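Local coordinates for glycosylation Associate Protein 1 (PDB 6OYC) that probably acts with its partner proteins Gap2 and Gap3 in the accessory Sec pathway, linking glycosylation of adhesins to their secretion, at residues I5-Y9 with N235-N239; F31-Q37 with S254-R259; P57-Y61 with Y73-D78. Residue numbers count along the deposited sequence, not the author numbering.

Contact 1 of 3, residues I5-Y9 with N235-N239. With SO4 (sulfate ion), chain J.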
loop_
_atom_site.group_PDB
_atom_site.type_symbol
_atom_site.label_atom_id
_atom_site.label_comp_id
_atom_site.label_asym_id
_atom_site.label_seq_id
_atom_site.Cartn_x
_atom_site.Cartn_y
_atom_site.Cartn_z
ATOM N N ILE A 5 -1.868 -7.037 14.214
ATOM C CA ILE A 5 -1.118 -5.804 14.425
ATOM C C ILE A 5 -0.384 -5.494 13.125
ATOM O O ILE A 5 0.565 -6.210 12.779
ATOM C CB ILE A 5 -0.149 -5.915 15.605
ATOM C CG1 ILE A 5 -0.932 -6.264 16.888
ATOM C CG2 ILE A 5 0.651 -4.632 15.740
ATOM C CD1 ILE A 5 -0.100 -6.245 18.123
ATOM N N PRO A 6 -0.781 -4.450 12.387
ATOM C CA PRO A 6 -0.154 -4.144 11.096
ATOM C C PRO A 6 1.132 -3.346 11.267
ATOM O O PRO A 6 1.480 -2.895 12.359
ATOM C CB PRO A 6 -1.221 -3.291 10.388
ATOM C CG PRO A 6 -1.852 -2.526 11.519
ATOM C CD PRO A 6 -1.838 -3.474 12.730
ATOM N N SER A 7 1.827 -3.165 10.147
ATOM C CA SER A 7 3.000 -2.290 10.043
ATOM C C SER A 7 2.709 -1.247 8.976
ATOM O O SER A 7 3.237 -1.329 7.859
ATOM C CB SER A 7 4.285 -3.074 9.704
ATOM O OG SER A 7 4.689 -3.841 10.820
ATOM N N TRP A 8 1.826 -0.315 9.293
ATOM C CA TRP A 8 1.436 0.681 8.301
ATOM C C TRP A 8 2.024 2.019 8.697
ATOM O O TRP A 8 1.318 3.035 8.745
ATOM C CB TRP A 8 -0.084 0.780 8.178
ATOM C CG TRP A 8 -0.738 -0.486 7.741
ATOM C CD1 TRP A 8 -0.164 -1.525 7.050
ATOM C CD2 TRP A 8 -2.099 -0.853 7.961
ATOM N NE1 TRP A 8 -1.094 -2.527 6.836
ATOM C CE2 TRP A 8 -2.291 -2.132 7.373
ATOM C CE3 TRP A 8 -3.180 -0.227 8.596
ATOM C CZ2 TRP A 8 -3.511 -2.790 7.411
ATOM C CZ3 TRP A 8 -4.399 -0.878 8.617
ATOM C CH2 TRP A 8 -4.551 -2.152 8.043
ATOM N N TYR A 9 3.313 1.994 9.012
ATOM C CA TYR A 9 4.040 3.083 9.627
ATOM C C TYR A 9 4.522 4.075 8.569
ATOM O O TYR A 9 4.480 3.817 7.360
ATOM C CB TYR A 9 5.221 2.527 10.419
ATOM C CG TYR A 9 4.778 1.653 11.548
ATOM C CD1 TYR A 9 3.864 2.131 12.481
ATOM C CD2 TYR A 9 5.237 0.345 11.679
ATOM C CE1 TYR A 9 3.433 1.362 13.521
ATOM C CE2 TYR A 9 4.792 -0.453 12.740
ATOM C CZ TYR A 9 3.891 0.073 13.659
ATOM O OH TYR A 9 3.421 -0.668 14.725
ATOM N N ASN A 235 8.166 -6.502 12.658
ATOM C CA ASN A 235 8.800 -5.203 12.509
ATOM C C ASN A 235 9.644 -4.904 13.741
ATOM O O ASN A 235 9.146 -4.980 14.872
ATOM C CB ASN A 235 7.737 -4.113 12.308
ATOM C CG ASN A 235 8.286 -2.906 11.604
ATOM O OD1 ASN A 235 9.372 -2.436 11.922
ATOM N ND2 ASN A 235 7.547 -2.406 10.621
ATOM N N GLN A 236 10.908 -4.539 13.531
ATOM C CA GLN A 236 11.740 -4.188 14.680
ATOM C C GLN A 236 11.234 -2.958 15.429
ATOM O O GLN A 236 11.566 -2.792 16.602
ATOM C CB GLN A 236 13.191 -3.960 14.255
ATOM C CG GLN A 236 13.387 -2.825 13.274
ATOM C CD GLN A 236 14.832 -2.716 12.774
ATOM O OE1 GLN A 236 15.103 -2.899 11.582
ATOM N NE2 GLN A 236 15.763 -2.424 13.686
ATOM N N VAL A 237 10.438 -2.090 14.803
ATOM C CA VAL A 237 9.959 -0.925 15.554
ATOM C C VAL A 237 8.981 -1.325 16.658
ATOM O O VAL A 237 8.772 -0.545 17.591
ATOM C CB VAL A 237 9.321 0.130 14.622
ATOM C CG1 VAL A 237 10.298 0.537 13.509
ATOM C CG2 VAL A 237 8.013 -0.399 14.016
ATOM N N HIS A 238 8.376 -2.518 16.598
ATOM C CA HIS A 238 7.446 -2.895 17.661
ATOM C C HIS A 238 7.581 -4.324 18.198
ATOM O O HIS A 238 6.889 -4.658 19.159
ATOM C CB HIS A 238 5.993 -2.660 17.200
ATOM C CG HIS A 238 5.571 -3.513 16.046
ATOM N ND1 HIS A 238 4.647 -3.085 15.116
ATOM C CD2 HIS A 238 5.935 -4.765 15.671
ATOM C CE1 HIS A 238 4.462 -4.037 14.217
ATOM N NE2 HIS A 238 5.224 -5.071 14.536
ATOM N N ASN A 239 8.431 -5.167 17.613
ATOM C CA ASN A 239 8.547 -6.547 18.068
ATOM C C ASN A 239 8.867 -6.629 19.555
ATOM O O ASN A 239 8.353 -7.507 20.255
ATOM C CB ASN A 239 9.633 -7.266 17.276
ATOM C CG ASN A 239 9.175 -7.685 15.912
ATOM O OD1 ASN A 239 7.984 -7.630 15.591
ATOM N ND2 ASN A 239 10.127 -8.104 15.080
HETATM S S SO4 J . 12.807 -5.427 10.047
HETATM O O1 SO4 J . 11.664 -5.456 10.965
HETATM O O2 SO4 J . 14.063 -5.590 10.784
HETATM O O3 SO4 J . 12.678 -6.528 9.071
HETATM O O4 SO4 J . 12.807 -4.150 9.304
#
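Loops at the C-terminal ends of neighbouring parallel strands can be joined through a few polar side chains, and the loops after strands 2-5 and 229-233 are such a case. His238, Tyr9 and Ser7 lose the most surface here. His238, at the N-cap position of helix 239-242, points its imidazole at the first loop, where its ND1 lies 2.7 Å from Tyr9 OH in a hydrogen bond that either partner could donate. The two rings meet rim to rim, with centroids 5.6 Å apart and planes at 68°, so the link is made by their polar edges and not by stacking. NE2 of the same imidazole is held by the backbone oxygen of Ser233, while His238 CE1 approaches Ser7 OG at 3.4 Å and Ile5 CG2 at 4.1 Å. Tyr9 also packs its CE2 against Val237 CG2 at 3.5 Å. Ser7 OG accepts a weak hydrogen bond from Asn235 ND2 at 3.2 Å. The OD1 of Asn235 receives Val237 N at 3.1 Å, an Asx turn that shapes the loop leading into the helix. On this loop Gln236 N donates to O1 of a sulfate at 2.8 Å, an ion probably from the crystallisation liquor. With one ring nitrogen of His238 engaged by Tyr9 of the loop after strand 2-5 and the other by Ser233 at the end of strand 229-233, the imidazole is held in orientation.

Contact 2 of 3, residues F31-Q37 with S254-R259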
loop_
_atom_site.group_PDB
_atom_site.type_symbol
_atom_site.label_atom_id
_atom_site.label_comp_id
_atom_site.label_asym_id
_atom_site.label_seq_id
_atom_site.Cartn_x
_atom_site.Cartn_y
_atom_site.Cartn_z
ATOM N N PHE A 31 -1.132 -2.459 -0.209
ATOM C CA PHE A 31 -1.510 -3.847 0.048
ATOM C C PHE A 31 -0.346 -4.633 0.656
ATOM O O PHE A 31 0.778 -4.578 0.153
ATOM C CB PHE A 31 -1.965 -4.494 -1.266
ATOM C CG PHE A 31 -2.328 -5.938 -1.133
ATOM C CD1 PHE A 31 -3.607 -6.308 -0.730
ATOM C CD2 PHE A 31 -1.381 -6.927 -1.357
ATOM C CE1 PHE A 31 -3.942 -7.644 -0.575
ATOM C CE2 PHE A 31 -1.709 -8.268 -1.208
ATOM C CZ PHE A 31 -2.996 -8.627 -0.818
ATOM N N ASP A 32 -0.600 -5.352 1.749
ATOM C CA ASP A 32 0.493 -6.100 2.369
ATOM C C ASP A 32 -0.061 -7.348 3.041
ATOM O O ASP A 32 -1.241 -7.682 2.893
ATOM C CB ASP A 32 1.282 -5.216 3.340
ATOM C CG ASP A 32 0.524 -4.911 4.630
ATOM O OD1 ASP A 32 -0.628 -5.358 4.804
ATOM O OD2 ASP A 32 1.094 -4.203 5.488
ATOM N N ASP A 33 0.801 -8.012 3.825
ATOM C CA ASP A 33 0.445 -9.292 4.431
ATOM C C ASP A 33 -0.728 -9.167 5.398
ATOM O O ASP A 33 -1.557 -10.084 5.488
ATOM C CB ASP A 33 1.676 -9.907 5.115
ATOM C CG ASP A 33 2.357 -8.950 6.109
ATOM O OD1 ASP A 33 2.385 -7.721 5.841
ATOM O OD2 ASP A 33 2.871 -9.434 7.157
ATOM N N THR A 34 -0.838 -8.053 6.120
ATOM C CA THR A 34 -1.956 -7.923 7.048
ATOM C C THR A 34 -3.283 -7.878 6.306
ATOM O O THR A 34 -4.253 -8.525 6.720
ATOM C CB THR A 34 -1.791 -6.676 7.908
ATOM O OG1 THR A 34 -0.534 -6.727 8.586
ATOM C CG2 THR A 34 -2.936 -6.572 8.935
ATOM N N ILE A 35 -3.353 -7.105 5.215
ATOM C CA ILE A 35 -4.580 -7.059 4.419
ATOM C C ILE A 35 -4.923 -8.453 3.921
ATOM O O ILE A 35 -6.055 -8.934 4.057
ATOM C CB ILE A 35 -4.428 -6.082 3.236
ATOM C CG1 ILE A 35 -4.030 -4.672 3.705
ATOM C CG2 ILE A 35 -5.685 -6.137 2.345
ATOM C CD1 ILE A 35 -5.134 -3.913 4.341
ATOM N N ASN A 36 -3.940 -9.114 3.320
ATOM C CA ASN A 36 -4.170 -10.434 2.763
ATOM C C ASN A 36 -4.660 -11.403 3.835
ATOM O O ASN A 36 -5.620 -12.152 3.613
ATOM C CB ASN A 36 -2.879 -10.920 2.112
ATOM C CG ASN A 36 -2.912 -12.383 1.809
ATOM O OD1 ASN A 36 -2.629 -13.215 2.679
ATOM N ND2 ASN A 36 -3.289 -12.718 0.579
ATOM N N GLN A 37 -4.042 -11.361 5.023
ATOM C CA GLN A 37 -4.378 -12.319 6.071
ATOM C C GLN A 37 -5.718 -12.002 6.713
ATOM O O GLN A 37 -6.476 -12.916 7.054
ATOM C CB GLN A 37 -3.269 -12.360 7.127
ATOM C CG GLN A 37 -2.015 -13.042 6.596
ATOM C CD GLN A 37 -0.747 -12.638 7.313
ATOM O OE1 GLN A 37 -0.784 -12.146 8.445
ATOM N NE2 GLN A 37 0.391 -12.860 6.661
ATOM N N SER A 254 4.332 -12.691 11.197
ATOM C CA SER A 254 4.168 -12.625 9.744
ATOM C C SER A 254 5.355 -11.894 9.127
ATOM O O SER A 254 5.606 -10.725 9.440
ATOM C CB SER A 254 2.856 -11.939 9.353
ATOM O OG SER A 254 2.728 -11.888 7.931
ATOM N N VAL A 255 6.070 -12.579 8.247
ATOM C CA VAL A 255 7.253 -12.054 7.581
ATOM C C VAL A 255 6.869 -11.728 6.133
ATOM O O VAL A 255 6.367 -12.592 5.402
ATOM C CB VAL A 255 8.413 -13.064 7.646
ATOM C CG1 VAL A 255 9.550 -12.673 6.684
ATOM C CG2 VAL A 255 8.920 -13.205 9.061
ATOM N N PHE A 256 7.108 -10.484 5.716
ATOM C CA PHE A 256 6.694 -9.995 4.403
ATOM C C PHE A 256 7.904 -9.397 3.702
ATOM O O PHE A 256 8.474 -8.404 4.172
ATOM C CB PHE A 256 5.578 -8.959 4.544
ATOM C CG PHE A 256 4.918 -8.606 3.242
ATOM C CD1 PHE A 256 4.371 -9.599 2.433
ATOM C CD2 PHE A 256 4.834 -7.279 2.824
ATOM C CE1 PHE A 256 3.744 -9.276 1.235
ATOM C CE2 PHE A 256 4.214 -6.943 1.611
ATOM C CZ PHE A 256 3.668 -7.943 0.819
ATOM N N SER A 257 8.289 -9.994 2.576
ATOM C CA SER A 257 9.572 -9.670 1.953
ATOM C C SER A 257 9.702 -8.187 1.578
ATOM O O SER A 257 10.812 -7.646 1.605
ATOM C CB SER A 257 9.778 -10.549 0.723
ATOM O OG SER A 257 8.754 -10.317 -0.238
ATOM N N GLU A 258 8.600 -7.506 1.223
ATOM C CA GLU A 258 8.721 -6.091 0.871
ATOM C C GLU A 258 9.122 -5.242 2.078
ATOM O O GLU A 258 9.794 -4.224 1.915
ATOM C CB GLU A 258 7.411 -5.580 0.274
ATOM C CG GLU A 258 7.404 -4.092 -0.115
ATOM C CD GLU A 258 5.984 -3.529 -0.339
ATOM O OE1 GLU A 258 5.698 -3.039 -1.460
ATOM O OE2 GLU A 258 5.152 -3.573 0.602
ATOM N N ARG A 259 8.727 -5.651 3.287
ATOM C CA ARG A 259 8.993 -4.952 4.544
ATOM C C ARG A 259 10.203 -5.498 5.290
ATOM O O ARG A 259 10.944 -4.737 5.906
ATOM C CB ARG A 259 7.777 -5.060 5.465
ATOM C CG ARG A 259 7.948 -4.434 6.834
ATOM C CD ARG A 259 6.677 -4.603 7.678
ATOM N NE ARG A 259 6.433 -6.004 8.025
ATOM C CZ ARG A 259 5.403 -6.721 7.578
ATOM N NH1 ARG A 259 4.496 -6.171 6.770
ATOM N NH2 ARG A 259 5.271 -7.992 7.947
HETATM O O HOH W 1 4.123 -3.579 5.531
#
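A carboxylate at the start of a helix can serve several donors at once if its rotamer presents both oxygens. Asp33, the first residue of helix 33-43, does so with a p chi1 (53°) that turns its carboxylate to the segment 254-259. Asp33 OD1 takes Arg259 NH1 at 2.8 Å and Asp33 OD2 takes Arg259 NH2 at 2.9 Å, a bidentate salt bridge in which the oxygens meet the edge of the guanidinium. Arg259 reaches it extended through chi1 and chi2, both t, then bends at chi3 (p). OD2 of Asp33 also accepts from Ser254 OG at 2.6 Å, and that hydroxyl, on a t rotamer, accepts in turn from Gln37 NE2 at 2.8 Å, one helical turn on. Phe256, also t, lays one ring face against the backbone of Asp32 and Asp33. The p rotamer of Asp32 folds its side chain back as the N-cap, so that OD1 receives Ile35 N at 3.3 Å and, weakly, Thr34 N at 3.0 Å; a water joins its OD2 to Arg259 NH1. Helix N terminus and strand end thus meet at the C-terminal edge of a parallel sheet, the usual place for such loops and helix starts in a Rossmann-like domain of the GT-B type.

Contact 3 of 3, residues P57-Y61 with Y73-D78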
loop_
_atom_site.group_PDB
_atom_site.type_symbol
_atom_site.label_atom_id
_atom_site.label_comp_id
_atom_site.label_asym_id
_atom_site.label_seq_id
_atom_site.Cartn_x
_atom_site.Cartn_y
_atom_site.Cartn_z
ATOM N N PRO A 57 -5.101 9.268 10.985
ATOM C CA PRO A 57 -6.340 10.062 10.825
ATOM C C PRO A 57 -7.158 9.680 9.596
ATOM O O PRO A 57 -8.355 9.996 9.537
ATOM C CB PRO A 57 -5.824 11.503 10.728
ATOM C CG PRO A 57 -4.381 11.356 10.278
ATOM C CD PRO A 57 -3.888 10.100 10.903
ATOM N N ASN A 58 -6.562 8.994 8.622
ATOM C CA ASN A 58 -7.267 8.561 7.422
ATOM C C ASN A 58 -7.565 7.068 7.441
ATOM O O ASN A 58 -7.697 6.447 6.383
ATOM C CB ASN A 58 -6.465 8.912 6.171
ATOM C CG ASN A 58 -7.343 9.362 5.062
ATOM O OD1 ASN A 58 -8.218 10.209 5.263
ATOM N ND2 ASN A 58 -7.160 8.773 3.870
ATOM N N LEU A 59 -7.684 6.485 8.639
ATOM C CA LEU A 59 -7.733 5.031 8.764
ATOM C C LEU A 59 -8.990 4.453 8.122
ATOM O O LEU A 59 -8.944 3.373 7.516
ATOM C CB LEU A 59 -7.646 4.638 10.236
ATOM C CG LEU A 59 -7.744 3.151 10.576
ATOM C CD1 LEU A 59 -6.710 2.347 9.812
ATOM C CD2 LEU A 59 -7.570 2.942 12.091
ATOM N N ARG A 60 -10.123 5.151 8.234
ATOM C CA ARG A 60 -11.363 4.542 7.767
ATOM C C ARG A 60 -11.395 4.463 6.237
ATOM O O ARG A 60 -11.803 3.439 5.676
ATOM C CB ARG A 60 -12.567 5.296 8.342
ATOM C CG ARG A 60 -12.904 4.895 9.820
ATOM C CD ARG A 60 -12.948 6.094 10.777
ATOM N NE ARG A 60 -11.753 6.923 10.673
ATOM C CZ ARG A 60 -10.655 6.759 11.406
ATOM N NH1 ARG A 60 -10.600 5.805 12.342
ATOM N NH2 ARG A 60 -9.610 7.559 11.206
ATOM N N TYR A 61 -10.921 5.508 5.541
ATOM C CA TYR A 61 -10.768 5.386 4.096
ATOM C C TYR A 61 -9.742 4.327 3.757
ATOM O O TYR A 61 -9.936 3.554 2.813
ATOM C CB TYR A 61 -10.377 6.719 3.450
ATOM C CG TYR A 61 -11.575 7.605 3.239
ATOM C CD1 TYR A 61 -12.687 7.148 2.523
ATOM C CD2 TYR A 61 -11.624 8.884 3.783
ATOM C CE1 TYR A 61 -13.802 7.954 2.346
ATOM C CE2 TYR A 61 -12.728 9.689 3.611
ATOM C CZ TYR A 61 -13.815 9.212 2.902
ATOM O OH TYR A 61 -14.902 10.013 2.737
ATOM N N TYR A 73 -11.717 -2.482 14.628
ATOM C CA TYR A 73 -10.361 -2.034 14.879
ATOM C C TYR A 73 -10.312 -1.289 16.193
ATOM O O TYR A 73 -11.311 -0.731 16.663
ATOM C CB TYR A 73 -9.831 -1.128 13.760
ATOM C CG TYR A 73 -10.533 0.209 13.668
ATOM C CD1 TYR A 73 -11.715 0.350 12.931
ATOM C CD2 TYR A 73 -10.035 1.331 14.323
ATOM C CE1 TYR A 73 -12.370 1.576 12.839
ATOM C CE2 TYR A 73 -10.681 2.565 14.228
ATOM C CZ TYR A 73 -11.845 2.678 13.481
ATOM O OH TYR A 73 -12.489 3.895 13.396
ATOM N N TYR A 74 -9.111 -1.284 16.765
ATOM C CA TYR A 74 -8.751 -0.456 17.901
ATOM C C TYR A 74 -7.565 0.407 17.483
ATOM O O TYR A 74 -6.581 -0.104 16.936
ATOM C CB TYR A 74 -8.403 -1.311 19.137
ATOM C CG TYR A 74 -7.725 -0.515 20.226
ATOM C CD1 TYR A 74 -8.470 0.211 21.154
ATOM C CD2 TYR A 74 -6.333 -0.463 20.307
ATOM C CE1 TYR A 74 -7.835 0.953 22.154
ATOM C CE2 TYR A 74 -5.703 0.266 21.283
ATOM C CZ TYR A 74 -6.457 0.973 22.204
ATOM O OH TYR A 74 -5.809 1.709 23.167
ATOM N N SER A 75 -7.663 1.705 17.729
ATOM C CA SER A 75 -6.616 2.653 17.371
ATOM C C SER A 75 -6.091 3.296 18.643
ATOM O O SER A 75 -6.831 3.989 19.346
ATOM C CB SER A 75 -7.128 3.720 16.401
ATOM O OG SER A 75 -6.280 4.852 16.435
ATOM N N VAL A 76 -4.815 3.059 18.935
ATOM C CA VAL A 76 -4.180 3.670 20.096
ATOM C C VAL A 76 -4.443 5.179 20.119
ATOM O O VAL A 76 -4.825 5.752 21.148
ATOM C CB VAL A 76 -2.674 3.350 20.096
ATOM C CG1 VAL A 76 -1.928 4.286 20.995
ATOM C CG2 VAL A 76 -2.419 1.908 20.475
ATOM N N PHE A 77 -4.256 5.844 18.983
ATOM C CA PHE A 77 -4.377 7.303 18.974
ATOM C C PHE A 77 -5.823 7.753 19.111
ATOM O O PHE A 77 -6.083 8.780 19.738
ATOM C CB PHE A 77 -3.741 7.894 17.712
ATOM C CG PHE A 77 -2.257 8.104 17.850
ATOM C CD1 PHE A 77 -1.386 7.016 17.788
ATOM C CD2 PHE A 77 -1.740 9.374 18.088
ATOM C CE1 PHE A 77 -0.026 7.190 17.914
ATOM C CE2 PHE A 77 -0.376 9.557 18.219
ATOM C CZ PHE A 77 0.486 8.460 18.143
ATOM N N ASP A 78 -6.772 7.011 18.527
ATOM C CA ASP A 78 -8.192 7.265 18.777
ATOM C C ASP A 78 -8.495 7.242 20.278
ATOM O O ASP A 78 -9.202 8.111 20.803
ATOM C CB ASP A 78 -9.046 6.222 18.045
ATOM C CG ASP A 78 -9.293 6.568 16.569
ATOM O OD1 ASP A 78 -8.538 7.355 15.954
ATOM O OD2 ASP A 78 -10.260 6.026 16.015
HETATM O O HOH W 2 -7.927 6.685 13.403
#
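This is a contact within a beta-alpha-beta unit, joining the start of helix 59-65 to strand 73-75, the strand that follows it, and to the first turn of helix 76-80 beyond. Strand 73-75 is an outermost strand, within this chain, of the seven-stranded parallel sheet, so the contact fastens a helix to the margin of that sheet, and it illustrates how such a margin can carry an apolar patch beside a polar group of side chains. The apolar part is Leu59, whose CD2 lies 3.7 Å from Tyr73 CD2 and 4.4 Å from Ser75 CB; the leucine also packs on Val52 of the adjacent strand. Beside it Arg60 supplies the polar part. Its CA-to-CB bond runs sideways, but the long side chain turns back so that Arg60 NH1 donates to Tyr73 OH at 2.9 Å. The p rotamer of Tyr73 stands its ring up beside the helix and brings the hydroxyl to the guanidinium. Arg60 NH1 also forms a long salt bridge with Asp78 OD2, at 3.7 Å, and a water accepts from Arg60 NH2 at 2.9 Å and donates to Asp78 OD1 at 2.7 Å. Ser75, the N-cap of helix 76-80, receives Asp78 N on its OG at 3.0 Å and so steadies the turn that carries this acid. Both charges have stronger partners nearby: Asp150 for Arg60 and Arg151 for Asp78. Arg60 and Asp78 therefore belong to a wider charge network, in which their direct salt bridge is long, a water bridges the two side chains, and Arg60 is tied separately to the hydroxyl of Tyr73.

From the N terminus, strand 2-5 leads into 5-9 and then 31-37 at the start of helix 33-43; the chain next passes strand 48-52 and makes contact 3, a short loop closed across 11 residues. Only after the long antiparallel sheet does it return with 235-239, closing contact 1, and with 254-259, closing contact 2. These two large loops therefore cross, and contact 3 falls within both. Contacts 1 and 2 touch, Trp8 NE1 lying 3.1 Å from Asp32 OD2, whereas contact 3 meets contact 1 through Trp8 and Leu59. Together they tie helices and loops to one parallel sheet, from its 73-75 margin to strand 250-255.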